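Local atomic coordinates of ADP-ribosylating toxin CARDS (PDB entry 4TLV), a protein that transfers ADP-ribosyl groups from NAD(+) to target proteins and causes vacuolization of mammalian cells, acting as the main virulence factor of Mycoplasma pneumoniae. Residues 342-354 / 402-415. Numbering follows the deposited sequence.
Sequences TQYAGQLKVHLSV and DLYVCPLKNPPSDL
Gly346 sets its buried carbonyl O 3.5 Å from CD of Pro407 and 3.6 Å from SG of Cys406. Gln347 reaches over the Tyr404 ring: with CG anti to the backbone N (chi1 -171°), the extended chain carries NE2 to the middle of one ring face, 3.2 Å above the plane, amide and ring planes nearly perpendicular (85°). Its OE1 and CD rest on CG of Pro412 and CD1 of Leu415. Leu348 and Val405 form an antiparallel hydrogen-bonded pair: Leu348 N gives a 2.8 Å bond to Val405 O, and Val405 N returns one to Leu348 O from well above that carbonyl's plane. Leu348 O also lies at the edge of the Tyr404 ring. Strands 348-354 and 401-407 join in the beta-trefoil of the D2 domain, where 335-340 flanks the former and 388-393 the latter. Lys349 and Tyr404 form the next, non-hydrogen-bonded pair; the lysine bends beyond CG, placing CD obliquely by the ring and NZ 3.5 Å from OD2 of Asp402 in a salt bridge, CE nearer still. Val350 N bonds Leu403 O at 2.9 Å, almost straight (175°), while Val350 CG2 packs on CG of Leu403 and CG2 of Val405 on the side lined by Leu337 and Val299. Val350 and Leu403 stand 5.6 Å apart at CA, against 4.4 Å for Lys349 and Tyr404, and a water replaces the return bond, accepting from Leu403 N and donating to Val350 O.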
ATOM      1  N   THR A 342     -12.475 -18.054 -10.009  1.00 38.17           N
ATOM      2  CA  THR A 342     -12.545 -19.287 -10.782  1.00 43.32           C
ATOM      3  C   THR A 342     -13.882 -19.312 -11.512  1.00 43.45           C
ATOM      4  O   THR A 342     -14.469 -18.262 -11.758  1.00 40.16           O
ATOM      5  CB  THR A 342     -12.393 -20.537  -9.892  1.00 40.18           C
ATOM      6  OG1 THR A 342     -13.545 -20.676  -9.053  1.00 36.12           O
ATOM      7  CG2 THR A 342     -11.140 -20.431  -9.024  1.00 40.21           C
ATOM      8  N   GLN A 343     -14.364 -20.499 -11.858  1.00 42.72           N
ATOM      9  CA  GLN A 343     -15.692 -20.606 -12.444  1.00 43.74           C
ATOM     10  C   GLN A 343     -16.731 -20.996 -11.398  1.00 45.45           C
ATOM     11  O   GLN A 343     -17.908 -21.118 -11.715  1.00 41.58           O
ATOM     12  CB  GLN A 343     -15.708 -21.613 -13.597  1.00 42.24           C
ATOM     13  CG  GLN A 343     -15.277 -23.022 -13.217  1.00 43.77           C
ATOM     14  CD  GLN A 343     -13.772 -23.207 -13.296  1.00 50.51           C
ATOM     15  OE1 GLN A 343     -13.009 -22.249 -13.162  1.00 51.82           O
ATOM     16  NE2 GLN A 343     -13.337 -24.445 -13.515  1.00 51.69           N
ATOM     17  N   TYR A 344     -16.299 -21.190 -10.154  1.00 41.61           N
ATOM     18  CA  TYR A 344     -17.180 -21.752  -9.134  1.00 44.02           C
ATOM     19  C   TYR A 344     -17.724 -20.726  -8.155  1.00 48.09           C
ATOM     20  O   TYR A 344     -17.094 -19.699  -7.893  1.00 51.59           O
ATOM     21  CB  TYR A 344     -16.482 -22.881  -8.379  1.00 45.72           C
ATOM     22  CG  TYR A 344     -15.871 -23.905  -9.303  1.00 48.44           C
ATOM     23  CD1 TYR A 344     -16.611 -24.988  -9.760  1.00 48.87           C
ATOM     24  CD2 TYR A 344     -14.558 -23.771  -9.742  1.00 48.80           C
ATOM     25  CE1 TYR A 344     -16.054 -25.920 -10.620  1.00 51.01           C
ATOM     26  CE2 TYR A 344     -13.991 -24.694 -10.602  1.00 50.56           C
ATOM     27  CZ  TYR A 344     -14.742 -25.765 -11.039  1.00 50.94           C
ATOM     28  OH  TYR A 344     -14.175 -26.683 -11.895  1.00 44.90           O
ATOM     29  N   ALA A 345     -18.907 -21.020  -7.622  1.00 47.94           N
ATOM     30  CA  ALA A 345     -19.540 -20.166  -6.627  1.00 55.56           C
ATOM     31  C   ALA A 345     -18.774 -20.212  -5.314  1.00 52.15           C
ATOM     32  O   ALA A 345     -18.753 -21.241  -4.633  1.00 50.96           O
ATOM     33  CB  ALA A 345     -21.008 -20.571  -6.410  1.00 51.07           C
ATOM     34  N   GLY A 346     -18.137 -19.095  -4.973  1.00 49.15           N
ATOM     35  CA  GLY A 346     -17.464 -18.965  -3.694  1.00 46.28           C
ATOM     36  C   GLY A 346     -16.227 -19.830  -3.561  1.00 38.49           C
ATOM     37  O   GLY A 346     -16.038 -20.509  -2.551  1.00 33.74           O
ATOM     38  N   GLN A 347     -15.379 -19.803  -4.582  1.00 39.31           N
ATOM     39  CA  GLN A 347     -14.118 -20.522  -4.533  1.00 37.77           C
ATOM     40  C   GLN A 347     -13.055 -19.793  -5.351  1.00 39.25           C
ATOM     41  O   GLN A 347     -13.003 -19.908  -6.576  1.00 38.23           O
ATOM     42  CB  GLN A 347     -14.297 -21.968  -5.014  1.00 40.28           C
ATOM     43  CG  GLN A 347     -13.080 -22.854  -4.800  1.00 39.03           C
ATOM     44  CD  GLN A 347     -13.351 -24.318  -5.126  1.00 43.99           C
ATOM     45  OE1 GLN A 347     -14.501 -24.748  -5.192  1.00 47.72           O
ATOM     46  NE2 GLN A 347     -12.287 -25.088  -5.326  1.00 44.58           N
ATOM     47  N   LEU A 348     -12.223 -19.015  -4.665  1.00 27.48           N
ATOM     48  CA  LEU A 348     -11.087 -18.375  -5.301  1.00 25.19           C
ATOM     49  C   LEU A 348      -9.942 -19.351  -5.244  1.00 22.93           C
ATOM     50  O   LEU A 348      -9.898 -20.199  -4.360  1.00 24.38           O
ATOM     51  CB  LEU A 348     -10.703 -17.105  -4.546  1.00 21.94           C
ATOM     52  CG  LEU A 348     -11.793 -16.051  -4.421  1.00 25.90           C
ATOM     53  CD1 LEU A 348     -11.353 -14.964  -3.439  1.00 26.29           C
ATOM     54  CD2 LEU A 348     -12.099 -15.464  -5.777  1.00 32.38           C
ATOM     55  N   LYS A 349      -9.011 -19.241  -6.183  1.00 21.97           N
ATOM     56  CA  LYS A 349      -7.829 -20.087  -6.168  1.00 20.03           C
ATOM     57  C   LYS A 349      -6.569 -19.238  -5.994  1.00 19.66           C
ATOM     58  O   LYS A 349      -6.414 -18.203  -6.637  1.00 19.74           O
ATOM     59  CB  LYS A 349      -7.735 -20.885  -7.464  1.00 26.41           C
ATOM     60  CG  LYS A 349      -6.361 -21.441  -7.750  1.00 28.83           C
ATOM     61  CD  LYS A 349      -6.236 -22.878  -7.298  1.00 35.26           C
ATOM     62  CE  LYS A 349      -5.915 -23.785  -8.474  1.00 38.31           C
ATOM     63  NZ  LYS A 349      -4.519 -23.612  -8.977  1.00 38.08           N
ATOM     64  N   VAL A 350      -5.674 -19.676  -5.120  1.00 16.38           N
ATOM     65  CA  VAL A 350      -4.462 -18.907  -4.862  1.00 18.31           C
ATOM     66  C   VAL A 350      -3.341 -19.262  -5.848  1.00 20.08           C
ATOM     67  O   VAL A 350      -3.107 -20.432  -6.143  1.00 18.95           O
ATOM     68  CB  VAL A 350      -3.990 -19.100  -3.420  1.00 18.00           C
ATOM     69  CG1 VAL A 350      -2.804 -18.197  -3.119  1.00 17.40           C
ATOM     70  CG2 VAL A 350      -5.141 -18.819  -2.458  1.00 17.34           C
ATOM     71  N   HIS A 351      -2.639 -18.237  -6.332  1.00 16.81           N
ATOM     72  CA  HIS A 351      -1.616 -18.386  -7.363  1.00 15.24           C
ATOM     73  C   HIS A 351      -0.683 -17.188  -7.180  1.00 18.30           C
ATOM     74  O   HIS A 351      -1.081 -16.189  -6.599  1.00 15.94           O
ATOM     75  CB  HIS A 351      -2.302 -18.306  -8.734  1.00 16.95           C
ATOM     76  CG  HIS A 351      -1.503 -18.870  -9.866  1.00 20.53           C
ATOM     77  ND1 HIS A 351      -1.096 -20.133 -10.129  1.00 24.56           N
ATOM     78  CD2 HIS A 351      -1.066 -18.101 -10.925  1.00 24.54           C
ATOM     79  CE1 HIS A 351      -0.398 -20.100 -11.315  1.00 22.42           C
ATOM     80  NE2 HIS A 351      -0.402 -18.862 -11.779  1.00 24.46           N
ATOM     81  N   LEU A 352       0.542 -17.259  -7.686  1.00 12.75           N
ATOM     82  CA  LEU A 352       1.450 -16.125  -7.529  1.00 15.13           C
ATOM     83  C   LEU A 352       1.189 -15.066  -8.588  1.00 19.88           C
ATOM     84  O   LEU A 352       0.747 -15.382  -9.694  1.00 16.56           O
ATOM     85  CB  LEU A 352       2.915 -16.576  -7.612  1.00 14.87           C
ATOM     86  CG  LEU A 352       3.444 -17.511  -6.521  1.00 16.86           C
ATOM     87  CD1 LEU A 352       4.926 -17.805  -6.786  1.00 13.12           C
ATOM     88  CD2 LEU A 352       3.253 -16.887  -5.142  1.00 15.62           C
ATOM     89  N   SER A 353       1.435 -13.807  -8.239  1.00 14.81           N
ATOM     90  CA  SER A 353       1.594 -12.764  -9.245  1.00 14.77           C
ATOM     91  C   SER A 353       2.562 -11.692  -8.748  1.00 15.24           C
ATOM     92  O   SER A 353       2.974 -11.705  -7.589  1.00 14.07           O
ATOM     93  CB  SER A 353       0.252 -12.155  -9.674  1.00 18.16           C
ATOM     94  OG  SER A 353      -0.310 -11.401  -8.638  1.00 20.24           O
ATOM     95  N   VAL A 354       2.948 -10.784  -9.635  1.00 14.76           N
ATOM     96  CA  VAL A 354       3.912  -9.739  -9.292  1.00 13.16           C
ATOM     97  C   VAL A 354       3.393  -8.904  -8.109  1.00 10.70           C
ATOM     98  O   VAL A 354       2.274  -8.387  -8.150  1.00 11.36           O
ATOM     99  CB  VAL A 354       4.205  -8.844 -10.509  1.00 15.22           C
ATOM    100  CG1 VAL A 354       5.056  -7.616 -10.122  1.00 11.38           C
ATOM    101  CG2 VAL A 354       4.931  -9.651 -11.576  1.00 16.37           C
ATOM    102  N   ASP A 402      -3.952 -27.965  -4.082  1.00 20.88           N
ATOM    103  CA  ASP A 402      -4.276 -26.588  -4.389  1.00 26.20           C
ATOM    104  C   ASP A 402      -4.845 -25.858  -3.178  1.00 22.91           C
ATOM    105  O   ASP A 402      -5.419 -26.473  -2.270  1.00 20.07           O
ATOM    106  CB  ASP A 402      -5.264 -26.522  -5.552  1.00 28.65           C
ATOM    107  CG  ASP A 402      -4.602 -26.806  -6.893  1.00 33.34           C
ATOM    108  OD1 ASP A 402      -3.365 -26.994  -6.933  1.00 28.53           O
ATOM    109  OD2 ASP A 402      -5.323 -26.831  -7.909  1.00 37.54           O
ATOM    110  N   LEU A 403      -4.678 -24.541  -3.179  1.00 20.10           N
ATOM    111  CA  LEU A 403      -5.120 -23.694  -2.079  1.00 20.54           C
ATOM    112  C   LEU A 403      -6.236 -22.769  -2.548  1.00 19.75           C
ATOM    113  O   LEU A 403      -6.095 -22.095  -3.567  1.00 22.54           O
ATOM    114  CB  LEU A 403      -3.943 -22.866  -1.537  1.00 18.36           C
ATOM    115  CG  LEU A 403      -4.261 -21.891  -0.406  1.00 19.91           C
ATOM    116  CD1 LEU A 403      -4.717 -22.650   0.846  1.00 18.84           C
ATOM    117  CD2 LEU A 403      -3.036 -20.996  -0.107  1.00 18.01           C
ATOM    118  N   TYR A 404      -7.340 -22.738  -1.803  1.00 16.37           N
ATOM    119  CA  TYR A 404      -8.499 -21.927  -2.183  1.00 19.28           C
ATOM    120  C   TYR A 404      -8.874 -20.919  -1.106  1.00 17.50           C
ATOM    121  O   TYR A 404      -8.428 -21.016   0.031  1.00 20.93           O
ATOM    122  CB  TYR A 404      -9.717 -22.813  -2.457  1.00 20.55           C
ATOM    123  CG  TYR A 404      -9.443 -23.964  -3.404  1.00 24.00           C
ATOM    124  CD1 TYR A 404      -9.341 -23.756  -4.777  1.00 26.92           C
ATOM    125  CD2 TYR A 404      -9.285 -25.257  -2.923  1.00 26.51           C
ATOM    126  CE1 TYR A 404      -9.086 -24.812  -5.644  1.00 27.77           C
ATOM    127  CE2 TYR A 404      -9.030 -26.321  -3.779  1.00 24.60           C
ATOM    128  CZ  TYR A 404      -8.938 -26.092  -5.136  1.00 26.94           C
ATOM    129  OH  TYR A 404      -8.681 -27.146  -5.979  1.00 33.78           O
ATOM    130  N   VAL A 405      -9.703 -19.949  -1.480  1.00 17.26           N
ATOM    131  CA  VAL A 405     -10.324 -19.053  -0.526  1.00 17.19           C
ATOM    132  C   VAL A 405     -11.831 -19.201  -0.700  1.00 22.76           C
ATOM    133  O   VAL A 405     -12.332 -19.113  -1.826  1.00 20.91           O
ATOM    134  CB  VAL A 405      -9.961 -17.591  -0.804  1.00 19.23           C
ATOM    135  CG1 VAL A 405     -10.618 -16.684   0.232  1.00 20.59           C
ATOM    136  CG2 VAL A 405      -8.446 -17.411  -0.841  1.00 17.18           C
ATOM    137  N   CYS A 406     -12.540 -19.414   0.406  1.00 21.48           N
ATOM    138  CA  CYS A 406     -13.996 -19.558   0.398  1.00 21.11           C
ATOM    139  C   CYS A 406     -14.627 -18.772   1.528  1.00 20.55           C
ATOM    140  O   CYS A 406     -14.042 -18.646   2.599  1.00 20.40           O
ATOM    141  CB  CYS A 406     -14.407 -21.021   0.609  1.00 22.27           C
ATOM    142  SG  CYS A 406     -13.661 -22.214  -0.491  1.00 28.12           S
ATOM    143  N   PRO A 407     -15.851 -18.272   1.303  1.00 20.70           N
ATOM    144  CA  PRO A 407     -16.673 -17.797   2.422  1.00 21.74           C
ATOM    145  C   PRO A 407     -16.779 -18.906   3.469  1.00 21.75           C
ATOM    146  O   PRO A 407     -16.778 -20.089   3.112  1.00 24.19           O
ATOM    147  CB  PRO A 407     -18.039 -17.546   1.775  1.00 25.03           C
ATOM    148  CG  PRO A 407     -17.749 -17.339   0.318  1.00 29.10           C
ATOM    149  CD  PRO A 407     -16.553 -18.203   0.008  1.00 23.94           C
ATOM    150  N   LEU A 408     -16.852 -18.543   4.742  1.00 24.21           N
ATOM    151  CA  LEU A 408     -16.966 -19.546   5.796  1.00 26.75           C
ATOM    152  C   LEU A 408     -18.328 -20.229   5.728  1.00 31.68           C
ATOM    153  O   LEU A 408     -18.469 -21.389   6.092  1.00 33.99           O
ATOM    154  CB  LEU A 408     -16.780 -18.910   7.171  1.00 27.10           C
ATOM    155  CG  LEU A 408     -15.422 -18.246   7.388  1.00 25.73           C
ATOM    156  CD1 LEU A 408     -15.348 -17.607   8.769  1.00 29.89           C
ATOM    157  CD2 LEU A 408     -14.303 -19.240   7.173  1.00 21.72           C
ATOM    158  N   LYS A 409     -19.324 -19.502   5.244  1.00 31.66           N
ATOM    159  CA  LYS A 409     -20.684 -20.029   5.187  1.00 42.74           C
ATOM    160  C   LYS A 409     -20.889 -20.966   3.997  1.00 40.95           C
ATOM    161  O   LYS A 409     -20.572 -20.623   2.856  1.00 41.14           O
ATOM    162  CB  LYS A 409     -21.700 -18.886   5.151  1.00 41.16           C
ATOM    163  CG  LYS A 409     -23.066 -19.268   5.716  1.00 51.72           C
ATOM    164  CD  LYS A 409     -23.996 -18.068   5.809  1.00 56.38           C
ATOM    165  CE  LYS A 409     -24.265 -17.478   4.434  1.00 59.39           C
ATOM    166  NZ  LYS A 409     -25.283 -16.394   4.473  1.00 70.86           N
ATOM    167  N   ASN A 410     -21.409 -22.157   4.271  1.00 41.63           N
ATOM    168  CA  ASN A 410     -21.754 -23.096   3.209  1.00 45.52           C
ATOM    169  C   ASN A 410     -20.622 -23.298   2.213  1.00 43.84           C
ATOM    170  O   ASN A 410     -20.802 -23.045   1.024  1.00 44.61           O
ATOM    171  CB  ASN A 410     -22.983 -22.601   2.443  1.00 45.82           C
ATOM    172  CG  ASN A 410     -24.183 -22.366   3.341  1.00 53.15           C
ATOM    173  OD1 ASN A 410     -24.330 -23.006   4.382  1.00 53.44           O
ATOM    174  ND2 ASN A 410     -25.055 -21.448   2.934  1.00 53.45           N
ATOM    175  N   PRO A 411     -19.450 -23.742   2.693  1.00 45.52           N
ATOM    176  CA  PRO A 411     -18.312 -23.997   1.804  1.00 44.20           C
ATOM    177  C   PRO A 411     -18.570 -25.223   0.933  1.00 45.61           C
ATOM    178  O   PRO A 411     -19.348 -26.090   1.327  1.00 43.98           O
ATOM    179  CB  PRO A 411     -17.166 -24.296   2.779  1.00 41.01           C
ATOM    180  CG  PRO A 411     -17.656 -23.841   4.129  1.00 43.47           C
ATOM    181  CD  PRO A 411     -19.122 -24.035   4.097  1.00 39.41           C
ATOM    182  N   PRO A 412     -17.922 -25.299  -0.237  1.00 43.69           N
ATOM    183  CA  PRO A 412     -18.101 -26.464  -1.109  1.00 44.61           C
ATOM    184  C   PRO A 412     -17.839 -27.788  -0.386  1.00 48.87           C
ATOM    185  O   PRO A 412     -17.137 -27.834   0.628  1.00 47.17           O
ATOM    186  CB  PRO A 412     -17.088 -26.218  -2.230  1.00 42.26           C
ATOM    187  CG  PRO A 412     -16.974 -24.726  -2.293  1.00 41.70           C
ATOM    188  CD  PRO A 412     -17.102 -24.250  -0.870  1.00 43.86           C
ATOM    189  N   SER A 413     -18.410 -28.858  -0.927  1.00 50.45           N
ATOM    190  CA  SER A 413     -18.533 -30.141  -0.232  1.00 50.27           C
ATOM    191  C   SER A 413     -17.274 -30.638   0.486  1.00 45.78           C
ATOM    192  O   SER A 413     -17.240 -30.746   1.712  1.00 47.70           O
ATOM    193  CB  SER A 413     -19.025 -31.224  -1.206  1.00 53.62           C
ATOM    194  OG  SER A 413     -20.256 -30.858  -1.816  1.00 55.13           O
ATOM    195  N   ASP A 414     -16.250 -30.956  -0.290  1.00 41.90           N
ATOM    196  CA  ASP A 414     -15.093 -31.655   0.243  1.00 41.55           C
ATOM    197  C   ASP A 414     -14.037 -30.711   0.822  1.00 36.13           C
ATOM    198  O   ASP A 414     -12.933 -31.145   1.151  1.00 35.73           O
ATOM    199  CB  ASP A 414     -14.460 -32.518  -0.856  1.00 44.50           C
ATOM    200  CG  ASP A 414     -15.465 -33.449  -1.527  1.00 53.06           C
ATOM    201  OD1 ASP A 414     -16.176 -34.182  -0.808  1.00 54.16           O
ATOM    202  OD2 ASP A 414     -15.532 -33.454  -2.777  1.00 53.12           O
ATOM    203  N   LEU A 415     -14.363 -29.430   0.941  1.00 34.63           N
ATOM    204  CA  LEU A 415     -13.368 -28.450   1.377  1.00 35.50           C
ATOM    205  C   LEU A 415     -13.382 -28.265   2.891  1.00 34.95           C
ATOM    206  O   LEU A 415     -14.436 -28.326   3.526  1.00 33.24           O
ATOM    207  CB  LEU A 415     -13.593 -27.098   0.693  1.00 32.95           C
ATOM    208  CG  LEU A 415     -13.497 -27.014  -0.837  1.00 40.43           C
ATOM    209  CD1 LEU A 415     -13.534 -25.565  -1.308  1.00 38.77           C
ATOM    210  CD2 LEU A 415     -12.250 -27.680  -1.341  1.00 33.67           C
TER
HETATM  211  O   HOH W   1      -3.391 -23.188  -5.330  1.00 18.81           O